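Local coordinates for protein putative acetyl transferase (Pyrococcus furiosus, PDB 1VKC) that probably transfers an acyl group, most likely acetyl from acetyl-coenzyme A, to an acceptor substrate, at residues I30-S33 against F34-F37; S40-E43 against Y44-R47; E117-A120 against K121-G124. All coordinates share one frame; numbering follows the deposited sequence.

Contact 1: I30-S33 against F34-F37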
loop_
_atom_site.group_PDB
_atom_site.type_symbol
_atom_site.label_atom_id
_atom_site.label_comp_id
_atom_site.label_asym_id
_atom_site.label_seq_id
_atom_site.Cartn_x
_atom_site.Cartn_y
_atom_site.Cartn_z
ATOM N N ILE A 30 -2.938 -3.486 2.331
ATOM C CA ILE A 30 -4.242 -3.036 2.794
ATOM C C ILE A 30 -4.161 -2.332 4.172
ATOM O O ILE A 30 -4.658 -1.202 4.335
ATOM C CB ILE A 30 -5.240 -4.222 2.845
ATOM C CG1 ILE A 30 -5.612 -4.660 1.415
ATOM C CG2 ILE A 30 -6.525 -3.842 3.607
ATOM C CD1 ILE A 30 -6.508 -5.863 1.353
ATOM N N SER A 31 -3.519 -2.997 5.138
ATOM C CA SER A 31 -3.520 -2.537 6.543
ATOM C C SER A 31 -2.889 -1.171 6.723
ATOM O O SER A 31 -3.218 -0.445 7.668
ATOM C CB SER A 31 -2.804 -3.540 7.436
ATOM O OG SER A 31 -3.516 -4.743 7.491
ATOM N N TYR A 32 -1.978 -0.813 5.830
ATOM C CA TYR A 32 -1.217 0.422 5.998
ATOM C C TYR A 32 -2.101 1.679 5.975
ATOM O O TYR A 32 -1.751 2.688 6.584
ATOM C CB TYR A 32 -0.103 0.529 4.958
ATOM C CG TYR A 32 0.661 1.801 5.084
ATOM C CD1 TYR A 32 1.422 2.056 6.209
ATOM C CD2 TYR A 32 0.579 2.786 4.097
ATOM C CE1 TYR A 32 2.118 3.242 6.348
ATOM C CE2 TYR A 32 1.267 3.979 4.225
ATOM C CZ TYR A 32 2.033 4.200 5.351
ATOM O OH TYR A 32 2.712 5.375 5.487
ATOM N N SER A 33 -3.244 1.615 5.304
ATOM C CA SER A 33 -4.144 2.775 5.243
ATOM C C SER A 33 -4.691 3.165 6.616
ATOM O O SER A 33 -4.983 4.337 6.860
ATOM C CB SER A 33 -5.303 2.519 4.272
ATOM O OG SER A 33 -6.143 1.477 4.736
ATOM N N PHE A 34 -4.808 2.193 7.520
ATOM C CA PHE A 34 -5.465 2.419 8.809
ATOM C C PHE A 34 -4.509 2.789 9.952
ATOM O O PHE A 34 -4.953 3.065 11.056
ATOM C CB PHE A 34 -6.315 1.208 9.178
ATOM C CG PHE A 34 -7.235 0.781 8.079
ATOM C CD1 PHE A 34 -8.445 1.423 7.891
ATOM C CD2 PHE A 34 -6.876 -0.250 7.213
ATOM C CE1 PHE A 34 -9.295 1.052 6.856
ATOM C CE2 PHE A 34 -7.726 -0.636 6.166
ATOM C CZ PHE A 34 -8.932 0.018 5.986
ATOM N N VAL A 35 -3.208 2.816 9.677
ATOM C CA VAL A 35 -2.211 3.166 10.697
ATOM C C VAL A 35 -2.346 4.651 11.059
ATOM O O VAL A 35 -2.247 5.510 10.186
ATOM C CB VAL A 35 -0.783 2.839 10.210
ATOM C CG1 VAL A 35 0.264 3.372 11.171
ATOM C CG2 VAL A 35 -0.636 1.339 10.029
ATOM N N ARG A 36 -2.584 4.930 12.348
ATOM C CA ARG A 36 -2.867 6.299 12.829
ATOM C C ARG A 36 -1.658 6.993 13.488
ATOM O O ARG A 36 -1.789 8.121 13.970
ATOM C CB ARG A 36 -4.036 6.279 13.832
ATOM C CG ARG A 36 -5.295 5.567 13.334
ATOM N N PHE A 37 -0.497 6.334 13.513
ATOM C CA PHE A 37 0.703 6.915 14.132
ATOM C C PHE A 37 1.757 7.248 13.093
ATOM O O PHE A 37 1.909 6.519 12.116
ATOM C CB PHE A 37 1.285 5.976 15.179
ATOM C CG PHE A 37 0.569 6.030 16.499
ATOM C CD1 PHE A 37 1.185 6.598 17.619
ATOM C CD2 PHE A 37 -0.724 5.526 16.623
ATOM C CE1 PHE A 37 0.523 6.651 18.840
ATOM C CE2 PHE A 37 -1.392 5.579 17.835
ATOM C CZ PHE A 37 -0.767 6.142 18.950
#
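Ser-33 and Phe-34 make the close part of this local contact, where the chain runs out of helix 20-31. The hydroxyl of Ser-33 sits over one face of the Phe-34 ring, offset toward its rim, with OG 3.0 Å from Phe-34 CE2. Its first torsion (chi1 66°) places OG between the backbone N and the carbonyl carbon, and from there the hydroxyl can turn back along the chain and donate to Ile-30 O at 3.1 Å from OG. That donor arrives almost in line with the carbonyl bond, at a C=O...OG angle of 175°. Ser-33 N bonds to the same oxygen, so Ile-30 O is gripped twice from one residue. Phe-34 N in turn donates to Ser-31 O at 3.1 Å.

The rest is looser. Ile-30 CG2 comes no nearer than 4.3 Å to Phe-34 CE2, and the Phe-34 ring lies at the exposed surface. Val-35 N reaches Tyr-32 O only in a weak bond of 3.4 Å, and Val-35 CG2 stands 4.4 Å from Tyr-32 CD1. The Tyr-32 ring itself is buried: it meets Tyr-41 edge-to-face, and Lys-101 of the second subunit makes a cation-pi contact with it while also bonding to Tyr-32 O. Successive bonds from a backbone N to the carbonyl three residues earlier, with a serine hydroxyl returning to the last turn, are typical of a helix C-terminal end unwinding into a loop, here the one leading to helix 41-57 of the GNAT fold.

Contact 2: S40-E43 against Y44-R47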
loop_
_atom_site.group_PDB
_atom_site.type_symbol
_atom_site.label_atom_id
_atom_site.label_comp_id
_atom_site.label_asym_id
_atom_site.label_seq_id
_atom_site.Cartn_x
_atom_site.Cartn_y
_atom_site.Cartn_z
ATOM N N SER A 40 7.484 5.471 9.870
ATOM C CA SER A 40 7.984 5.323 8.490
ATOM C C SER A 40 7.415 4.051 7.855
ATOM O O SER A 40 7.038 3.109 8.546
ATOM C CB SER A 40 9.505 5.259 8.474
ATOM O OG SER A 40 9.968 4.010 8.968
ATOM N N TYR A 41 7.356 4.016 6.534
ATOM C CA TYR A 41 6.868 2.822 5.871
ATOM C C TYR A 41 7.803 1.638 6.157
ATOM O O TYR A 41 7.350 0.514 6.343
ATOM C CB TYR A 41 6.671 3.037 4.363
ATOM C CG TYR A 41 6.025 1.833 3.726
ATOM C CD1 TYR A 41 4.675 1.568 3.923
ATOM C CD2 TYR A 41 6.769 0.934 2.970
ATOM C CE1 TYR A 41 4.078 0.441 3.384
ATOM C CE2 TYR A 41 6.181 -0.186 2.415
ATOM C CZ TYR A 41 4.822 -0.420 2.628
ATOM O OH TYR A 41 4.221 -1.516 2.090
ATOM N N GLU A 42 9.108 1.890 6.217
ATOM C CA GLU A 42 10.058 0.851 6.565
ATOM C C GLU A 42 9.814 0.282 7.978
ATOM O O GLU A 42 9.901 -0.947 8.177
ATOM C CB GLU A 42 11.496 1.355 6.463
ATOM C CG GLU A 42 12.541 0.267 6.711
ATOM C CD GLU A 42 12.393 -0.913 5.762
ATOM O OE1 GLU A 42 12.177 -2.059 6.252
ATOM O OE2 GLU A 42 12.473 -0.696 4.521
ATOM N N GLU A 43 9.546 1.170 8.940
ATOM C CA GLU A 43 9.124 0.768 10.305
ATOM C C GLU A 43 7.844 -0.081 10.239
ATOM O O GLU A 43 7.779 -1.161 10.829
ATOM C CB GLU A 43 8.891 2.001 11.200
ATOM C CG GLU A 43 10.169 2.669 11.698
ATOM C CD GLU A 43 9.979 4.099 12.222
ATOM O OE1 GLU A 43 10.937 4.632 12.819
ATOM O OE2 GLU A 43 8.897 4.704 12.051
ATOM N N TYR A 44 6.838 0.409 9.507
ATOM C CA TYR A 44 5.570 -0.311 9.373
ATOM C C TYR A 44 5.810 -1.728 8.838
ATOM O O TYR A 44 5.377 -2.708 9.423
ATOM C CB TYR A 44 4.588 0.450 8.472
ATOM C CG TYR A 44 3.452 -0.419 7.992
ATOM C CD1 TYR A 44 3.396 -0.876 6.670
ATOM C CD2 TYR A 44 2.458 -0.846 8.879
ATOM C CE1 TYR A 44 2.352 -1.698 6.236
ATOM C CE2 TYR A 44 1.426 -1.653 8.457
ATOM C CZ TYR A 44 1.373 -2.081 7.142
ATOM O OH TYR A 44 0.343 -2.880 6.759
ATOM N N GLU A 45 6.527 -1.823 7.724
ATOM C CA GLU A 45 6.845 -3.109 7.107
ATOM C C GLU A 45 7.470 -4.125 8.079
ATOM O O GLU A 45 7.073 -5.298 8.099
ATOM C CB GLU A 45 7.792 -2.863 5.939
ATOM C CG GLU A 45 7.717 -3.860 4.819
ATOM C CD GLU A 45 7.752 -3.180 3.456
ATOM O OE1 GLU A 45 6.951 -3.572 2.590
ATOM O OE2 GLU A 45 8.566 -2.231 3.268
ATOM N N GLU A 46 8.447 -3.684 8.869
ATOM C CA GLU A 46 9.168 -4.590 9.798
ATOM C C GLU A 46 8.251 -5.083 10.919
ATOM O O GLU A 46 8.282 -6.262 11.282
ATOM C CB GLU A 46 10.390 -3.887 10.410
ATOM C CG GLU A 46 11.517 -3.643 9.406
ATOM C CD GLU A 46 12.647 -2.781 9.954
ATOM O OE1 GLU A 46 12.663 -2.490 11.181
ATOM O OE2 GLU A 46 13.525 -2.389 9.144
ATOM N N ARG A 47 7.455 -4.164 11.458
ATOM C CA ARG A 47 6.473 -4.474 12.522
ATOM C C ARG A 47 5.331 -5.349 12.009
ATOM O O ARG A 47 4.878 -6.274 12.706
ATOM C CB ARG A 47 5.904 -3.189 13.079
ATOM C CG ARG A 47 6.915 -2.360 13.860
ATOM C CD ARG A 47 6.372 -1.042 14.324
ATOM N NE ARG A 47 7.439 -0.181 14.812
ATOM C CZ ARG A 47 7.317 1.095 15.156
ATOM N NH1 ARG A 47 8.393 1.763 15.558
ATOM N NH2 ARG A 47 6.148 1.719 15.098
HETATM O O HOH W 1 10.458 -0.010 3.164
#
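Tyr-44 packs on Tyr-41 in the first turns of helix 41-57, which opens with a capping box: Ser-40 OG accepts from Glu-43 N at 2.9 Å, and Glu-43 OE2 accepts from Ser-40 N at 2.7 Å. Glu-43 reaches back with CG anti to its carbonyl carbon (chi1 -76°) and an extended chain, and Ser-40 N meets the carboxylate oxygen from above its plane.

Along the following turn each backbone N bonds to the carbonyl four residues earlier, beginning with Tyr-44 N to Ser-40 O. The Tyr-44 ring inclines to that of Tyr-41 at 42°, and Tyr-44 CD1 lies 3.6 Å from Tyr-41 CE1. Beyond the pair, Tyr-44 OH bonds to Arg-28 O of helix 20-31.

Glu-45 is bent at chi2, which brings its carboxylate up against the Tyr-41 ring, crossing it at a slant, the two planes 77° apart, with OE2 3.3 Å from Tyr-41 CE2. A water donates to Glu-45 OE2 and also to Glu-42 OE2, bridging two carboxylates of like charge. The other oxygen, Glu-45 OE1, forms a salt bridge with Arg-28 of the second subunit, so this acid ties the helix start to the dimer interface.

Glu-46 brings a second like-charged neighbour to Glu-42. Its OE2 lies 3.2 Å from Glu-42 OE1, two acceptors brought together without a hydrogen bond, a crowding that would probably favour the un-ionised form of one of them.

Arg-47 runs extended from CG to NE back toward the preceding turn, where Glu-43 CB sits over the centre of one face of the guanidinium, 4.3 Å from its plane.

Contact 3: E117-A120 against K121-G124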
loop_
_atom_site.group_PDB
_atom_site.type_symbol
_atom_site.label_atom_id
_atom_site.label_comp_id
_atom_site.label_asym_id
_atom_site.label_seq_id
_atom_site.Cartn_x
_atom_site.Cartn_y
_atom_site.Cartn_z
ATOM N N GLU A 117 -16.949 -20.144 8.779
ATOM C CA GLU A 117 -17.958 -20.606 9.731
ATOM C C GLU A 117 -18.172 -22.124 9.637
ATOM O O GLU A 117 -18.248 -22.834 10.660
ATOM C CB GLU A 117 -19.252 -19.852 9.509
ATOM C CG GLU A 117 -19.140 -18.380 9.921
ATOM C CD GLU A 117 -20.442 -17.614 9.780
ATOM O OE1 GLU A 117 -20.397 -16.360 9.722
ATOM O OE2 GLU A 117 -21.516 -18.259 9.746
ATOM N N GLU A 118 -18.217 -22.616 8.412
ATOM C CA GLU A 118 -18.364 -24.056 8.172
ATOM C C GLU A 118 -17.176 -24.845 8.743
ATOM O O GLU A 118 -17.381 -25.850 9.431
ATOM C CB GLU A 118 -18.571 -24.323 6.680
ATOM C CG GLU A 118 -19.955 -23.883 6.211
ATOM C CD GLU A 118 -20.096 -23.719 4.693
ATOM O OE1 GLU A 118 -19.084 -23.851 3.958
ATOM O OE2 GLU A 118 -21.240 -23.443 4.238
ATOM N N TRP A 119 -15.952 -24.369 8.493
ATOM C CA TRP A 119 -14.756 -25.017 8.983
ATOM C C TRP A 119 -14.665 -24.956 10.505
ATOM O O TRP A 119 -14.326 -25.948 11.141
ATOM C CB TRP A 119 -13.513 -24.413 8.352
ATOM C CG TRP A 119 -12.226 -25.120 8.721
ATOM C CD1 TRP A 119 -11.692 -26.232 8.120
ATOM C CD2 TRP A 119 -11.320 -24.745 9.745
ATOM N NE1 TRP A 119 -10.506 -26.573 8.727
ATOM C CE2 TRP A 119 -10.250 -25.673 9.728
ATOM C CE3 TRP A 119 -11.290 -23.708 10.689
ATOM C CZ2 TRP A 119 -9.179 -25.597 10.618
ATOM C CZ3 TRP A 119 -10.227 -23.636 11.573
ATOM C CH2 TRP A 119 -9.180 -24.576 11.527
ATOM N N ALA A 120 -14.973 -23.789 11.077
ATOM C CA ALA A 120 -15.018 -23.630 12.522
ATOM C C ALA A 120 -15.937 -24.698 13.176
ATOM O O ALA A 120 -15.555 -25.347 14.148
ATOM C CB ALA A 120 -15.478 -22.172 12.884
ATOM N N LYS A 121 -17.121 -24.882 12.615
ATOM C CA LYS A 121 -18.070 -25.874 13.109
ATOM C C LYS A 121 -17.452 -27.291 13.082
ATOM O O LYS A 121 -17.599 -28.047 14.043
ATOM C CB LYS A 121 -19.362 -25.833 12.285
ATOM C CG LYS A 121 -20.609 -26.326 13.026
ATOM C CD LYS A 121 -21.881 -25.810 12.334
ATOM C CE LYS A 121 -23.152 -26.308 13.015
ATOM N NZ LYS A 121 -24.381 -25.883 12.277
ATOM N N GLU A 122 -16.773 -27.631 11.981
ATOM C CA GLU A 122 -16.084 -28.947 11.831
ATOM C C GLU A 122 -15.076 -29.193 12.907
ATOM O O GLU A 122 -14.858 -30.334 13.306
ATOM C CB GLU A 122 -15.311 -29.014 10.519
ATOM C CG GLU A 122 -16.144 -29.030 9.273
ATOM C CD GLU A 122 -15.291 -28.996 8.019
ATOM O OE1 GLU A 122 -15.865 -28.707 6.954
ATOM O OE2 GLU A 122 -14.059 -29.257 8.096
ATOM N N ARG A 123 -14.406 -28.119 13.341
ATOM C CA ARG A 123 -13.372 -28.207 14.383
ATOM C C ARG A 123 -13.948 -28.252 15.789
ATOM O O ARG A 123 -13.210 -28.415 16.742
ATOM C CB ARG A 123 -12.385 -27.025 14.282
ATOM C CG ARG A 123 -11.603 -26.953 12.997
ATOM C CD ARG A 123 -10.437 -27.937 12.914
ATOM N NE ARG A 123 -10.878 -29.288 12.618
ATOM C CZ ARG A 123 -10.057 -30.328 12.442
ATOM N NH1 ARG A 123 -10.563 -31.529 12.166
ATOM N NH2 ARG A 123 -8.736 -30.174 12.526
ATOM N N GLY A 124 -15.252 -28.073 15.929
ATOM C CA GLY A 124 -15.881 -28.076 17.248
ATOM C C GLY A 124 -15.959 -26.712 17.909
ATOM O O GLY A 124 -16.247 -26.613 19.089
#
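Arg-123 folds across the indole of Trp-119 where helix 108-122 ends in a Schellman motif. This helix is the crossover of the beta-alpha-beta unit between strands 90-99 and 128-130. Trp-119 holds CG anti to its own backbone N (chi1 -175°), which swings the indole outward from the helix, leaning toward its C-terminal end, so that one face lies beneath the Arg-123 side chain. Arg-123 bends twice to meet it, at chi2 (-78°) and chi3, and its aliphatic part rather than its charge makes the contact: CG stands 3.6 Å from the centroid of the six-membered ring in a CH-pi contact almost on the ring normal, while CD lies 3.5 Å from Trp-119 CZ2. Glu-122, extended beyond CG, crosses the indole at about a right angle, its OE2 3.8 Å from Trp-119 CD1.

The indole also touches Ile-79 and Ile-81 of strand 73-83, joining the helix end to the sheet. Replaced by an alanine, this position is likely to open a gap against those isoleucines and leave the Arg-123 methylenes without a face to rest on.

In the backbone, Arg-123 N bonds to Trp-119 O at 3.1 Å and only weakly to Ala-120 O. Gly-124 then turns at positive phi (90°), where a side chain would press on the preceding carbonyl oxygen, and its N donates to Lys-121 O at 3.0 Å.

All three contacts are short-range ones at helix ends, met along the chain in the order 1, 2, 3 within one GNAT-type fold. Contact 1 is the exit from helix 20-31 and contact 2 the entry to helix 41-57, the next helix in the chain; their centres lie 11 Å apart and they touch, with Val-35 CG2 4.0 Å from Tyr-44 CE2. Both also reach the second subunit, so the end of one helix and the start of the next together form part of the subunit interface. Contact 3 finishes helix 108-122 on the opposite side of the chain's centre, about 31 and 35 Å from the other two, centre to centre, and touches no other subunit.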